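Local coordinates for photosystem II assembly protein Ycf48 (Thermosynechococcus elongatus, PDB 5OJ5), which binds the C-terminal extension of the D1 protein and probably assists early photosystem II assembly and the replacement of photodamaged D1, at residues Ile50-Thr55 / Gln86-Arg91; Val74-Met79 / Tyr100-Val105; Arg202-Ser207 / Ser224-Asn229. All coordinates share one frame; numbering follows the deposited sequence. Where two conformers were deposited one is given.

Interaction 1: Ile50-Thr55 / Gln86-Arg91; sequences IQLPTT and QTWEPR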
loop_
_atom_site.group_PDB
_atom_site.type_symbol
_atom_site.label_atom_id
_atom_site.label_comp_id
_atom_site.label_asym_id
_atom_site.label_seq_id
_atom_site.Cartn_x
_atom_site.Cartn_y
_atom_site.Cartn_z
ATOM N N ILE A 50 -7.057 -4.954 -16.181
ATOM C CA ILE A 50 -5.885 -5.296 -16.988
ATOM C C ILE A 50 -5.348 -6.612 -16.450
ATOM O O ILE A 50 -5.231 -6.815 -15.236
ATOM C CB ILE A 50 -4.809 -4.184 -16.874
ATOM C CG1 ILE A 50 -5.299 -2.882 -17.535
ATOM C CG2 ILE A 50 -3.470 -4.655 -17.502
ATOM C CD1 ILE A 50 -4.424 -1.689 -17.292
ATOM N N GLN A 51 -4.985 -7.499 -17.366
ATOM C CA GLN A 51 -4.210 -8.673 -17.004
ATOM C C GLN A 51 -2.748 -8.411 -17.334
ATOM O O GLN A 51 -2.390 -8.265 -18.505
ATOM C CB GLN A 51 -4.723 -9.900 -17.760
ATOM C CG GLN A 51 -3.860 -11.149 -17.487
ATOM C CD GLN A 51 -3.986 -11.620 -16.048
ATOM O OE1 GLN A 51 -5.102 -11.819 -15.531
ATOM N NE2 GLN A 51 -2.851 -11.847 -15.403
ATOM N N LEU A 52 -1.903 -8.345 -16.313
ATOM C CA LEU A 52 -0.482 -8.212 -16.552
ATOM C C LEU A 52 0.061 -9.507 -17.150
ATOM O O LEU A 52 -0.524 -10.585 -16.989
ATOM C CB LEU A 52 0.216 -7.964 -15.229
ATOM C CG LEU A 52 -0.135 -6.608 -14.591
ATOM C CD1 LEU A 52 0.417 -6.577 -13.146
ATOM C CD2 LEU A 52 0.420 -5.463 -15.396
ATOM N N PRO A 53 1.242 -9.449 -17.773
ATOM C CA PRO A 53 1.867 -10.660 -18.351
ATOM C C PRO A 53 2.604 -11.469 -17.281
ATOM O O PRO A 53 3.815 -11.718 -17.369
ATOM C CB PRO A 53 2.795 -10.063 -19.411
ATOM C CG PRO A 53 3.177 -8.746 -18.864
ATOM C CD PRO A 53 1.923 -8.214 -18.215
ATOM N N THR A 54 1.847 -11.886 -16.268
ATOM C CA THR A 54 2.313 -12.688 -15.154
ATOM C C THR A 54 1.092 -13.242 -14.446
ATOM O O THR A 54 -0.002 -12.695 -14.577
ATOM C CB THR A 54 3.155 -11.882 -14.157
ATOM O OG1 THR A 54 3.711 -12.799 -13.210
ATOM C CG2 THR A 54 2.321 -10.829 -13.399
ATOM N N THR A 55 1.291 -14.289 -13.639
ATOM C CA THR A 55 0.290 -14.677 -12.652
ATOM C C THR A 55 0.807 -14.485 -11.237
ATOM O O THR A 55 0.125 -14.887 -10.284
ATOM C CB THR A 55 -0.213 -16.113 -12.850
ATOM O OG1 THR A 55 0.867 -17.024 -12.597
ATOM C CG2 THR A 55 -0.755 -16.313 -14.250
ATOM N N GLN A 86 -0.957 1.761 -18.761
ATOM C CA GLN A 86 -1.802 0.969 -19.657
ATOM C C GLN A 86 -1.133 -0.342 -20.052
ATOM O O GLN A 86 -1.795 -1.377 -20.129
ATOM C CB GLN A 86 -2.108 1.760 -20.923
ATOM C CG GLN A 86 -2.798 3.077 -20.632
ATOM C CD GLN A 86 -2.965 3.893 -21.863
ATOM O OE1 GLN A 86 -3.823 3.600 -22.687
ATOM N NE2 GLN A 86 -2.089 4.892 -22.044
ATOM N N THR A 87 0.187 -0.333 -20.280
ATOM C CA THR A 87 0.911 -1.519 -20.692
ATOM C C THR A 87 2.182 -1.611 -19.852
ATOM O O THR A 87 2.813 -0.601 -19.525
ATOM C CB THR A 87 1.222 -1.551 -22.158
ATOM O OG1 THR A 87 2.135 -0.522 -22.446
ATOM C CG2 THR A 87 -0.008 -1.343 -22.981
ATOM N N TRP A 88 2.552 -2.844 -19.549
ATOM C CA TRP A 88 3.651 -3.142 -18.660
ATOM C C TRP A 88 4.552 -4.179 -19.290
ATOM O O TRP A 88 4.076 -5.187 -19.826
ATOM C CB TRP A 88 3.098 -3.665 -17.328
ATOM C CG TRP A 88 2.278 -2.633 -16.571
ATOM C CD1 TRP A 88 0.948 -2.361 -16.732
ATOM C CD2 TRP A 88 2.780 -1.734 -15.586
ATOM N NE1 TRP A 88 0.578 -1.371 -15.873
ATOM C CE2 TRP A 88 1.680 -0.963 -15.155
ATOM C CE3 TRP A 88 4.045 -1.523 -15.022
ATOM C CZ2 TRP A 88 1.800 0.021 -14.173
ATOM C CZ3 TRP A 88 4.181 -0.534 -14.053
ATOM C CH2 TRP A 88 3.055 0.239 -13.636
ATOM N N GLU A 89 5.846 -3.975 -19.153
ATOM C CA GLU A 89 6.860 -4.863 -19.710
ATOM C C GLU A 89 7.641 -5.529 -18.595
ATOM O O GLU A 89 8.226 -4.817 -17.760
ATOM C CB GLU A 89 7.815 -4.090 -20.616
ATOM C CG GLU A 89 7.154 -3.594 -21.894
ATOM C CD GLU A 89 6.966 -4.681 -22.944
ATOM O OE1 GLU A 89 7.458 -5.809 -22.765
ATOM O OE2 GLU A 89 6.330 -4.390 -23.977
ATOM N N PRO A 90 7.726 -6.864 -18.550
ATOM C CA PRO A 90 8.519 -7.513 -17.505
ATOM C C PRO A 90 9.999 -7.245 -17.694
ATOM O O PRO A 90 10.514 -7.185 -18.808
ATOM C CB PRO A 90 8.229 -9.006 -17.683
ATOM C CG PRO A 90 7.129 -9.075 -18.607
ATOM C CD PRO A 90 6.998 -7.830 -19.399
ATOM N N ARG A 91 10.684 -7.127 -16.563
ATOM C CA ARG A 91 12.128 -7.028 -16.484
ATOM C C ARG A 91 12.614 -8.090 -15.515
ATOM O O ARG A 91 12.133 -8.142 -14.395
ATOM C CB ARG A 91 12.493 -5.628 -15.976
ATOM C CG ARG A 91 11.791 -4.455 -16.786
ATOM C CD ARG A 91 12.513 -4.283 -18.010
ATOM N NE ARG A 91 11.928 -3.196 -18.783
ATOM C CZ ARG A 91 11.433 -3.402 -19.983
ATOM N NH1 ARG A 91 11.340 -4.644 -20.414
ATOM N NH2 ARG A 91 11.010 -2.394 -20.726
#

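Interaction 2: Val74-Met79 / Tyr100-Val105; sequences VNATLM and YRFNSV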
loop_
_atom_site.group_PDB
_atom_site.type_symbol
_atom_site.label_atom_id
_atom_site.label_comp_id
_atom_site.label_asym_id
_atom_site.label_seq_id
_atom_site.Cartn_x
_atom_site.Cartn_y
_atom_site.Cartn_z
ATOM N N VAL A 74 5.802 -10.686 -6.066
ATOM C CA VAL A 74 6.280 -12.011 -5.677
ATOM C C VAL A 74 7.156 -12.593 -6.783
ATOM O O VAL A 74 7.002 -12.252 -7.959
ATOM C CB VAL A 74 5.027 -12.869 -5.388
ATOM C CG1 VAL A 74 5.337 -14.323 -5.157
ATOM C CG2 VAL A 74 4.301 -12.317 -4.150
ATOM N N ASN A 75 8.087 -13.491 -6.400
ATOM C CA ASN A 75 8.984 -14.142 -7.347
ATOM C C ASN A 75 9.810 -13.152 -8.134
ATOM O O ASN A 75 10.014 -13.300 -9.343
ATOM C CB ASN A 75 8.227 -15.107 -8.227
ATOM C CG ASN A 75 7.589 -16.217 -7.426
ATOM O OD1 ASN A 75 6.555 -16.723 -7.821
ATOM N ND2 ASN A 75 8.192 -16.590 -6.274
ATOM N N ALA A 76 10.287 -12.130 -7.421
ATOM C CA ALA A 76 11.180 -11.130 -7.997
ATOM C C ALA A 76 10.555 -10.469 -9.202
ATOM O O ALA A 76 11.261 -10.055 -10.117
ATOM C CB ALA A 76 12.578 -11.706 -8.275
ATOM N N THR A 77 9.235 -10.312 -9.178
ATOM C CA THR A 77 8.557 -9.676 -10.310
ATOM C C THR A 77 8.825 -8.186 -10.347
ATOM O O THR A 77 8.672 -7.490 -9.340
ATOM C CB THR A 77 7.049 -9.941 -10.268
ATOM O OG1 THR A 77 6.855 -11.349 -10.453
ATOM C CG2 THR A 77 6.284 -9.194 -11.353
ATOM N N LEU A 78 9.156 -7.687 -11.530
ATOM C CA LEU A 78 9.477 -6.291 -11.769
ATOM C C LEU A 78 8.936 -5.963 -13.147
ATOM O O LEU A 78 9.255 -6.675 -14.118
ATOM C CB LEU A 78 10.991 -6.167 -11.767
ATOM C CG LEU A 78 11.584 -4.793 -11.965
ATOM C CD1 LEU A 78 11.137 -3.798 -10.876
ATOM C CD2 LEU A 78 13.112 -4.823 -12.006
ATOM N N MET A 79 8.111 -4.911 -13.284
ATOM C CA MET A 79 7.639 -4.501 -14.606
ATOM C C MET A 79 7.675 -2.998 -14.728
ATOM O O MET A 79 7.525 -2.269 -13.729
ATOM C CB MET A 79 6.227 -4.980 -14.912
ATOM C CG MET A 79 6.030 -6.467 -14.717
ATOM S SD MET A 79 4.503 -6.989 -15.517
ATOM C CE MET A 79 4.474 -8.708 -15.104
ATOM N N TYR A 100 12.673 -14.001 -4.148
ATOM C CA TYR A 100 12.450 -12.771 -3.397
ATOM C C TYR A 100 11.023 -12.268 -3.538
ATOM O O TYR A 100 10.442 -12.253 -4.624
ATOM C CB TYR A 100 13.389 -11.690 -3.907
ATOM C CG TYR A 100 14.856 -12.004 -3.693
ATOM C CD1 TYR A 100 15.407 -11.825 -2.437
ATOM C CD2 TYR A 100 15.681 -12.416 -4.733
ATOM C CE1 TYR A 100 16.781 -12.060 -2.199
ATOM C CE2 TYR A 100 17.042 -12.643 -4.505
ATOM C CZ TYR A 100 17.586 -12.460 -3.232
ATOM O OH TYR A 100 18.902 -12.689 -2.942
ATOM N N ARG A 101 10.464 -11.862 -2.423
ATOM C CA ARG A 101 9.196 -11.147 -2.398
ATOM C C ARG A 101 9.551 -9.675 -2.390
ATOM O O ARG A 101 10.038 -9.165 -1.377
ATOM C CB ARG A 101 8.461 -11.548 -1.134
ATOM C CG ARG A 101 7.153 -10.875 -0.952
ATOM C CD ARG A 101 6.603 -11.217 0.441
ATOM N NE ARG A 101 5.372 -10.511 0.743
ATOM C CZ ARG A 101 4.148 -10.912 0.397
ATOM N NH1 ARG A 101 3.933 -12.073 -0.241
ATOM N NH2 ARG A 101 3.110 -10.158 0.735
ATOM N N PHE A 102 9.346 -8.970 -3.523
ATOM C CA PHE A 102 9.601 -7.537 -3.570
ATOM C C PHE A 102 8.385 -6.839 -2.990
ATOM O O PHE A 102 7.321 -6.814 -3.609
ATOM C CB PHE A 102 9.867 -7.065 -4.993
ATOM C CG PHE A 102 11.163 -7.527 -5.617
ATOM C CD1 PHE A 102 12.278 -7.902 -4.907
ATOM C CD2 PHE A 102 11.270 -7.499 -7.002
ATOM C CE1 PHE A 102 13.451 -8.271 -5.567
ATOM C CE2 PHE A 102 12.438 -7.813 -7.638
ATOM C CZ PHE A 102 13.519 -8.234 -6.907
ATOM N N ASN A 103 8.540 -6.328 -1.769
ATOM C CA ASN A 103 7.470 -5.816 -0.941
ATOM C C ASN A 103 7.146 -4.355 -1.246
ATOM O O ASN A 103 6.039 -3.906 -0.948
ATOM C CB ASN A 103 7.925 -5.910 0.580
ATOM C CG ASN A 103 7.901 -7.240 1.139
ATOM O OD1 ASN A 103 7.054 -8.059 0.816
ATOM N ND2 ASN A 103 8.814 -7.459 2.056
ATOM N N SER A 104 8.121 -3.592 -1.753
ATOM C CA SER A 104 7.996 -2.142 -1.760
ATOM C C SER A 104 8.882 -1.592 -2.853
ATOM O O SER A 104 10.026 -2.023 -3.000
ATOM C CB SER A 104 8.396 -1.611 -0.397
ATOM O OG SER A 104 8.399 -0.210 -0.285
ATOM N N VAL A 105 8.357 -0.609 -3.601
ATOM C CA VAL A 105 9.129 0.144 -4.580
ATOM C C VAL A 105 8.781 1.610 -4.392
ATOM O O VAL A 105 7.613 1.957 -4.159
ATOM C CB VAL A 105 8.862 -0.319 -6.027
ATOM C CG1 VAL A 105 7.365 -0.239 -6.418
ATOM C CG2 VAL A 105 9.729 0.437 -7.042
#

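Interaction 3: Arg202-Ser207 / Ser224-Asn229; sequences RGSFYS and SRRLHN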
loop_
_atom_site.group_PDB
_atom_site.type_symbol
_atom_site.label_atom_id
_atom_site.label_comp_id
_atom_site.label_asym_id
_atom_site.label_seq_id
_atom_site.Cartn_x
_atom_site.Cartn_y
_atom_site.Cartn_z
ATOM N N ARG A 202 -1.881 -9.800 15.158
ATOM C CA ARG A 202 -3.203 -10.390 15.216
ATOM C C ARG A 202 -4.278 -9.341 15.384
ATOM O O ARG A 202 -5.431 -9.672 15.715
ATOM C CB ARG A 202 -3.261 -11.471 16.314
ATOM C CG ARG A 202 -2.158 -12.524 16.137
ATOM C CD ARG A 202 -2.331 -13.342 14.882
ATOM N NE ARG A 202 -3.527 -14.174 14.992
ATOM C CZ ARG A 202 -3.579 -15.390 15.542
ATOM N NH1 ARG A 202 -2.498 -15.989 16.049
ATOM N NH2 ARG A 202 -4.743 -16.009 15.588
ATOM N N GLY A 203 -3.944 -8.075 15.138
ATOM C CA GLY A 203 -4.928 -7.011 15.189
ATOM C C GLY A 203 -5.424 -6.661 16.569
ATOM O O GLY A 203 -6.464 -5.986 16.675
ATOM N N SER A 204 -4.703 -7.031 17.629
ATOM C CA SER A 204 -5.146 -6.670 18.973
ATOM C C SER A 204 -5.064 -5.185 19.226
ATOM O O SER A 204 -5.867 -4.641 19.990
ATOM C CB SER A 204 -4.315 -7.404 20.015
ATOM O OG SER A 204 -4.653 -8.782 20.066
ATOM N N PHE A 205 -4.052 -4.513 18.632
ATOM C CA PHE A 205 -3.821 -3.100 18.882
ATOM C C PHE A 205 -3.059 -2.510 17.698
ATOM O O PHE A 205 -2.808 -3.193 16.704
ATOM C CB PHE A 205 -3.259 -2.869 20.283
ATOM C CG PHE A 205 -1.943 -3.537 20.535
ATOM C CD1 PHE A 205 -0.762 -2.959 20.068
ATOM C CD2 PHE A 205 -1.860 -4.750 21.230
ATOM C CE1 PHE A 205 0.470 -3.558 20.315
ATOM C CE2 PHE A 205 -0.625 -5.344 21.466
ATOM C CZ PHE A 205 0.520 -4.765 20.976
ATOM N N TYR A 206 -2.731 -1.217 17.770
ATOM C CA TYR A 206 -1.940 -0.582 16.733
ATOM C C TYR A 206 -0.880 0.259 17.398
ATOM O O TYR A 206 -0.931 0.524 18.598
ATOM C CB TYR A 206 -2.815 0.211 15.762
ATOM C CG TYR A 206 -3.464 1.450 16.320
ATOM C CD1 TYR A 206 -2.907 2.732 16.101
ATOM C CD2 TYR A 206 -4.672 1.396 17.013
ATOM C CE1 TYR A 206 -3.511 3.872 16.579
ATOM C CE2 TYR A 206 -5.277 2.561 17.498
ATOM C CZ TYR A 206 -4.687 3.788 17.261
ATOM O OH TYR A 206 -5.317 4.916 17.748
ATOM N N SER A 207 0.073 0.688 16.581
ATOM C CA SER A 207 1.172 1.513 17.052
ATOM C C SER A 207 1.395 2.656 16.067
ATOM O O SER A 207 1.164 2.510 14.865
ATOM C CB SER A 207 2.458 0.736 17.219
ATOM O OG SER A 207 2.246 -0.349 18.132
ATOM N N SER A 224 -14.292 -4.474 19.621
ATOM C CA SER A 224 -14.009 -5.872 19.923
ATOM C C SER A 224 -13.411 -6.586 18.722
ATOM O O SER A 224 -12.454 -7.359 18.872
ATOM C CB SER A 224 -15.275 -6.585 20.363
ATOM O OG SER A 224 -15.835 -5.951 21.502
ATOM N N ARG A 225 -13.961 -6.333 17.529
ATOM C CA ARG A 225 -13.418 -6.911 16.300
ATOM C C ARG A 225 -11.939 -6.517 16.162
ATOM O O ARG A 225 -11.557 -5.383 16.446
ATOM C CB ARG A 225 -14.213 -6.344 15.112
ATOM C CG ARG A 225 -15.659 -6.799 14.996
ATOM C CD ARG A 225 -16.471 -5.871 14.118
ATOM N NE ARG A 225 -17.891 -6.238 14.157
ATOM C CZ ARG A 225 -18.445 -7.129 13.355
ATOM N NH1 ARG A 225 -17.733 -7.726 12.412
ATOM N NH2 ARG A 225 -19.733 -7.404 13.480
ATOM N N ARG A 226 -11.113 -7.462 15.717
ATOM C CA ARG A 226 -9.695 -7.174 15.554
ATOM C C ARG A 226 -9.452 -6.215 14.394
ATOM O O ARG A 226 -10.183 -6.199 13.393
ATOM C CB ARG A 226 -8.912 -8.467 15.336
ATOM C CG ARG A 226 -8.968 -9.463 16.469
ATOM C CD ARG A 226 -8.453 -8.864 17.757
ATOM N NE ARG A 226 -8.472 -9.825 18.855
ATOM C CZ ARG A 226 -7.542 -10.738 19.069
ATOM N NH1 ARG A 226 -6.482 -10.795 18.290
ATOM N NH2 ARG A 226 -7.617 -11.558 20.127
ATOM N N LEU A 227 -8.379 -5.430 14.542
ATOM C CA LEU A 227 -7.953 -4.541 13.476
ATOM C C LEU A 227 -7.359 -5.329 12.330
ATOM O O LEU A 227 -6.660 -6.331 12.518
ATOM C CB LEU A 227 -6.863 -3.623 14.022
ATOM C CG LEU A 227 -7.312 -2.560 14.988
ATOM C CD1 LEU A 227 -6.160 -2.016 15.754
ATOM C CD2 LEU A 227 -8.009 -1.410 14.176
ATOM N N HIS A 228 -7.631 -4.863 11.122
ATOM C CA HIS A 228 -7.009 -5.409 9.936
ATOM C C HIS A 228 -6.035 -4.458 9.260
ATOM O O HIS A 228 -4.918 -4.836 8.917
ATOM C CB HIS A 228 -8.012 -5.829 8.875
ATOM C CG HIS A 228 -7.309 -6.448 7.731
ATOM N ND1 HIS A 228 -6.521 -7.570 7.899
ATOM C CD2 HIS A 228 -7.084 -6.010 6.469
ATOM C CE1 HIS A 228 -5.920 -7.856 6.764
ATOM N NE2 HIS A 228 -6.249 -6.932 5.879
ATOM N N ASN A 229 -6.436 -3.201 9.054
ATOM C CA ASN A 229 -5.614 -2.217 8.357
ATOM C C ASN A 229 -5.938 -0.840 8.904
ATOM O O ASN A 229 -7.035 -0.621 9.415
ATOM C CB ASN A 229 -5.817 -2.292 6.829
ATOM C CG ASN A 229 -4.684 -1.683 6.023
ATOM O OD1 ASN A 229 -3.711 -1.142 6.575
ATOM N ND2 ASN A 229 -4.793 -1.776 4.698
#

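Interaction 1: Ile50-Thr55 / Gln86-Arg91
The carbonyl oxygen L52 O takes two donors, while the L52 side chain meets W88 across the contact. The amide Q51 NE2, which also bonds K332 O, reaches L52 O at 3.1 Å, in the carbonyl plane and on a lone pair, with an N-H...O angle of 157°. The second donor is T54 N, 2.8 Å from L52 O in a weak bond. That bond closes an inverse gamma turn centred on P53. The turn ends the run of strand 47-51 and leads the chain on to strand 58-63. The tightest apolar contact is L52 CD2 on W88 CD1, at 3.4 Å, and the methyl comes up obliquely to the indole. W88 CG is anti to its own carbonyl carbon (chi1 -64°), and CG itself lies 3.6 Å from L52 CD2. Both side chains are buried. M79, L71 and L335 also pack on the indole. W88 closes a sequence that fits an Asp-box, the repeat found in BNR-type propellers. Here W88 NE1 bonds G85 O, and T87 OG1 bonds D83 OD2. The contact brings the outer strand of one propeller blade beside the outer strand of the next. The touching parts run within 18° of parallel, and no hydrogen bond joins them. Nearer the surface the fit is looser. P53 CG sits 3.8 Å from W88 O, and it meets P90 CD at 4.0 Å, where the two side chains cross obliquely. At the other end I50 CD1 comes 3.9 Å from Q86 O. Beyond P90, R91 makes a salt bridge to E80 and packs on an apolar side chain of the bound peptide.

Interaction 2: Val74-Met79 / Tyr100-Val105
A76 fits closely against Y100 and F102, whereas the approach of V74 to R101 at the exposed margin is loose and less certain. In the tight part, A76 N donates to Y100 O at 2.8 Å, in the carbonyl plane, with an N-H...O angle of 150°. A76 CA lies over one face of the F102 ring in a CH-pi contact, 3.9 Å from the ring centroid. The methyl A76 CB adds a contact at 3.8 Å to F102 CZ. T77 O approaches the edge of the same ring, 3.5 Å from F102 CD2. F102 is buried and also packs on V72 and I114. N75 and A76 both have positive phi, so the chain reverses sharply between strands 69-73 and 77-81. V74 O grips the turn through two bonds. T77 OG1 reaches it at 2.7 Å, nearly in line with the carbonyl, and T77 N at 3.2 Å. The hairpin belongs to one blade of the seven-bladed beta-propeller, and strand 101-108 is the first strand of the next blade. That strand carries a classic beta bulge at N103 and S104, both facing V115. On the loose side, R101 is extended from CG to NE, with CG anti to the backbone N (chi1 179°). V74 has two conformers; in the one given, V74 CG2 lies 3.9 Å from R101 NH1, a doubtful contact. R101 NE makes a weak bond to N103 OD1.

Interaction 3: Arg202-Ser207 / Ser224-Asn229
The Arg-rich patch of Ycf48 includes R202, G203 and R226, which meet where the turn before strand 205-209 touches the start of strand 227-232. L227 N donates to G203 O at 2.9 Å, on a lone pair in the carbonyl plane, with an N-H...O angle of 158°. In return G203 CA makes a C-H...O contact with L227 O at 3.3 Å. G203 has a positive phi, and L227 O occupies the place where a side chain would begin. Its absence lets G203 CA come within 4.3 Å of L227 CA. R226 folds back over the turn. Its NH1 donates to R202 O at 3.0 Å. The oxygen lies in the guanidinium plane, while the donor stands 45° above the carbonyl plane. The like charges of R202 and R226 are also close, with R202 NE 5.6 Å from R226 NH1. This probably strengthens the positive field of the patch. L227 CD1 also packs on Y206 CD2 at 3.9 Å. Y206 is buried, its ring stacked with H219. H228 and N229 follow as a classic beta bulge facing I241. The hairpin turn of one blade thus meets the first strand of the next, as sequential blades join in this seven-bladed beta-propeller.

In the fold
From the N terminus, strand 47-51 completes the blade formed by the last strands of the chain, 317-338. This is the usual ring closure of a propeller. Interaction 1 opens there and closes at 86-91, so its loop spans the blade 58-90. Interaction 2 opens within that loop, at 74-79, and closes beyond it at 100-105, so the two cross. They touch directly: R91 N probably bonds L78 O, between neighbouring strands of one sheet. Together they tie the blade 58-90 to the blade on each side. Interaction 3 follows in series. It joins blades 187-220 and 227-251, its centre about 34 Å from that of interaction 1, across the chain's centre.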